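PDB 4KT7: 2-C-methyl-D-erythritol 4-phosphate cytidylyltransferase from Anaerococcus prevotii, which probably transfers the cytidylyl group of CTP to 2-C-methyl-D-erythritol 4-phosphate, releasing diphosphate in the non-mevalonate route to isoprenoids. Local coordinates for residues D54-I60 with N78-G84. Numbering follows the deposited sequence.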
loop_
_atom_site.group_PDB
_atom_site.type_symbol
_atom_site.label_atom_id
_atom_site.label_comp_id
_atom_site.label_asym_id
_atom_site.label_seq_id
_atom_site.Cartn_x
_atom_site.Cartn_y
_atom_site.Cartn_z
ATOM N N ASP A 54 6.243 -26.419 16.165
ATOM C CA ASP A 54 7.099 -27.348 16.919
ATOM C C ASP A 54 8.556 -26.908 17.019
ATOM O O ASP A 54 9.267 -27.325 17.927
ATOM C CB ASP A 54 7.029 -28.762 16.337
ATOM C CG ASP A 54 5.636 -29.349 16.412
ATOM O OD1 ASP A 54 5.199 -29.641 17.537
ATOM O OD2 ASP A 54 4.980 -29.510 15.348
ATOM N N GLU A 55 8.999 -26.084 16.078
ATOM C CA GLU A 55 10.364 -25.559 16.108
ATOM C C GLU A 55 10.434 -24.248 15.366
ATOM O O GLU A 55 9.640 -24.003 14.455
ATOM C CB GLU A 55 11.337 -26.518 15.426
ATOM C CG GLU A 55 11.280 -26.467 13.915
ATOM C CD GLU A 55 12.251 -27.432 13.233
ATOM O OE1 GLU A 55 13.168 -27.973 13.902
ATOM O OE2 GLU A 55 12.085 -27.649 12.016
ATOM N N ILE A 56 11.410 -23.421 15.730
ATOM C CA ILE A 56 11.582 -22.111 15.103
ATOM C C ILE A 56 13.021 -21.944 14.621
ATOM O O ILE A 56 13.971 -22.074 15.409
ATOM C CB ILE A 56 11.272 -20.976 16.112
ATOM C CG1 ILE A 56 9.826 -21.070 16.623
ATOM C CG2 ILE A 56 11.545 -19.592 15.493
ATOM C CD1 ILE A 56 9.493 -19.984 17.662
ATOM N N ILE A 57 13.173 -21.645 13.334
ATOM C CA ILE A 57 14.482 -21.427 12.717
ATOM C C ILE A 57 14.613 -19.954 12.352
ATOM O O ILE A 57 13.815 -19.433 11.560
ATOM C CB ILE A 57 14.648 -22.227 11.401
ATOM C CG1 ILE A 57 14.333 -23.708 11.608
ATOM C CG2 ILE A 57 16.060 -22.065 10.849
ATOM C CD1 ILE A 57 15.078 -24.318 12.689
ATOM N N LEU A 58 15.584 -19.280 12.964
ATOM C CA LEU A 58 15.916 -17.904 12.617
ATOM C C LEU A 58 16.968 -17.932 11.538
ATOM O O LEU A 58 17.950 -18.666 11.623
ATOM C CB LEU A 58 16.488 -17.152 13.816
ATOM C CG LEU A 58 15.497 -16.748 14.894
ATOM C CD1 LEU A 58 16.239 -16.429 16.187
ATOM C CD2 LEU A 58 14.744 -15.529 14.416
ATOM N N VAL A 59 16.783 -17.132 10.507
ATOM C CA VAL A 59 17.846 -17.018 9.529
ATOM C C VAL A 59 18.451 -15.629 9.688
ATOM O O VAL A 59 17.747 -14.611 9.548
ATOM C CB VAL A 59 17.326 -17.265 8.106
ATOM C CG1 VAL A 59 18.479 -17.311 7.140
ATOM C CG2 VAL A 59 16.545 -18.604 8.038
ATOM N N ILE A 60 19.746 -15.581 9.996
ATOM C CA ILE A 60 20.383 -14.331 10.407
ATOM C C ILE A 60 21.563 -13.915 9.533
ATOM O O ILE A 60 22.075 -14.701 8.730
ATOM C CB ILE A 60 20.882 -14.418 11.863
ATOM C CG1 ILE A 60 22.057 -15.392 11.964
ATOM C CG2 ILE A 60 19.739 -14.833 12.789
ATOM C CD1 ILE A 60 22.846 -15.306 13.291
ATOM N N ASN A 78 12.269 -24.774 21.353
ATOM C CA ASN A 78 13.068 -25.379 20.303
ATOM C C ASN A 78 13.354 -24.321 19.246
ATOM O O ASN A 78 12.789 -24.341 18.141
ATOM C CB ASN A 78 12.332 -26.579 19.704
ATOM C CG ASN A 78 13.207 -27.404 18.777
ATOM O OD1 ASN A 78 14.409 -27.165 18.661
ATOM N ND2 ASN A 78 12.605 -28.389 18.118
ATOM N N ILE A 79 14.223 -23.382 19.604
ATOM C CA ILE A 79 14.567 -22.277 18.720
ATOM C C ILE A 79 16.058 -22.295 18.418
ATOM O O ILE A 79 16.880 -22.355 19.331
ATOM C CB ILE A 79 14.223 -20.922 19.367
ATOM C CG1 ILE A 79 12.753 -20.886 19.785
ATOM C CG2 ILE A 79 14.538 -19.775 18.418
ATOM C CD1 ILE A 79 12.259 -19.493 20.128
ATOM N N ARG A 80 16.413 -22.240 17.142
ATOM C CA ARG A 80 17.822 -22.142 16.780
ATOM C C ARG A 80 17.980 -21.249 15.564
ATOM O O ARG A 80 16.992 -20.738 15.025
ATOM C CB ARG A 80 18.414 -23.528 16.526
ATOM C CG ARG A 80 17.705 -24.290 15.423
ATOM C CD ARG A 80 18.213 -25.727 15.279
ATOM N NE ARG A 80 17.683 -26.331 14.056
ATOM C CZ ARG A 80 16.534 -26.996 13.992
ATOM N NH1 ARG A 80 15.806 -27.158 15.089
ATOM N NH2 ARG A 80 16.112 -27.496 12.834
ATOM N N TYR A 81 19.220 -21.057 15.129
ATOM C CA TYR A 81 19.484 -20.172 13.999
ATOM C C TYR A 81 20.476 -20.760 13.012
ATOM O O TYR A 81 21.340 -21.565 13.393
ATOM C CB TYR A 81 19.984 -18.813 14.504
ATOM C CG TYR A 81 21.325 -18.847 15.219
ATOM C CD1 TYR A 81 22.520 -18.807 14.510
ATOM C CD2 TYR A 81 21.389 -18.875 16.608
ATOM C CE1 TYR A 81 23.741 -18.819 15.167
ATOM C CE2 TYR A 81 22.606 -18.894 17.272
ATOM C CZ TYR A 81 23.776 -18.864 16.543
ATOM O OH TYR A 81 24.983 -18.874 17.200
ATOM N N VAL A 82 20.346 -20.342 11.752
ATOM C CA VAL A 82 21.330 -20.612 10.706
ATOM C C VAL A 82 21.720 -19.298 10.032
ATOM O O VAL A 82 20.995 -18.299 10.143
ATOM C CB VAL A 82 20.793 -21.603 9.633
ATOM C CG1 VAL A 82 20.659 -22.997 10.235
ATOM C CG2 VAL A 82 19.458 -21.140 9.097
ATOM N N TYR A 83 22.855 -19.292 9.335
ATOM C CA TYR A 83 23.283 -18.095 8.618
ATOM C C TYR A 83 22.458 -17.964 7.341
ATOM O O TYR A 83 22.154 -18.964 6.681
ATOM C CB TYR A 83 24.764 -18.171 8.235
ATOM C CG TYR A 83 25.758 -18.139 9.382
ATOM C CD1 TYR A 83 25.398 -17.703 10.644
ATOM C CD2 TYR A 83 27.074 -18.542 9.180
ATOM C CE1 TYR A 83 26.332 -17.671 11.685
ATOM C CE2 TYR A 83 28.005 -18.518 10.198
ATOM C CZ TYR A 83 27.636 -18.083 11.446
ATOM O OH TYR A 83 28.585 -18.071 12.442
ATOM N N GLY A 84 22.107 -16.735 6.971
ATOM C CA GLY A 84 21.382 -16.519 5.727
ATOM C C GLY A 84 22.334 -16.374 4.549
ATOM O O GLY A 84 23.515 -16.673 4.666
HETATM O O HOH W 1 14.083 -29.692 16.004
#
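Ile56 pairs with Ile79 in a parallel strand pair whose register is fixed by a ladder of six backbone hydrogen bonds. It runs from Ile56 N to Asn78 O (2.9 Å) through Leu58 N to Arg80 O, and ends with Gly84 N on Ile60 O (2.7 Å). Packing is close on the face bearing Ile56, Leu58, Ile79 and Tyr81. The two isoleucines lie side by side, each with CG1 anti to the carbonyl carbon (chi1 -60° and -55°), which brings Ile56 CD1 to 3.7 Å from Ile79 CD1. At the far end Ile60 CD1 slants against the Tyr81 ring. On the opposite face Val59 CG1 rests 3.3 Å from Gly84 CA, leaving little room there for a side chain, and Ile57 and Val82 meet through their CG2 methyls.

This second face is more polar at the Asn78 end, where an ordered water joins the contact. Extended from CG to NE, Arg80 lays its guanidinium over the Ile57 methyl, with Ile57 CD1 3.3 Å from Arg80 CZ, and turns NH1 and NH2 onto a single oxygen of Glu55. Arg80 NH1 lies 3.0 Å from Glu55 OE1, and both nitrogens come from above the same face of the carboxylate, the two planes being 66° apart. The water bridges Glu55 OE1 and the amide ND2 of the exposed Asn78, while Glu55 OE2 is bonded to Ser11 OG and Asp100 N. A methionine in place of Arg80 would probably leave Glu55 OE1 without its countercharge, and Ala98 O without the NH2 donor it also receives.

The pair forms the parallel strands of a right-handed beta-alpha-beta crossover: helix 65-73 sets Leu72 against Leu58, Ile79 and Tyr81, and helix 39-48 covers Ile56 and Leu58. Strand 10-16 hydrogen-bonds to the other edge of 55-60, placing 79-83 at the margin of the Rossmann-like sheet of this GT-A-type cytidylyltransferase.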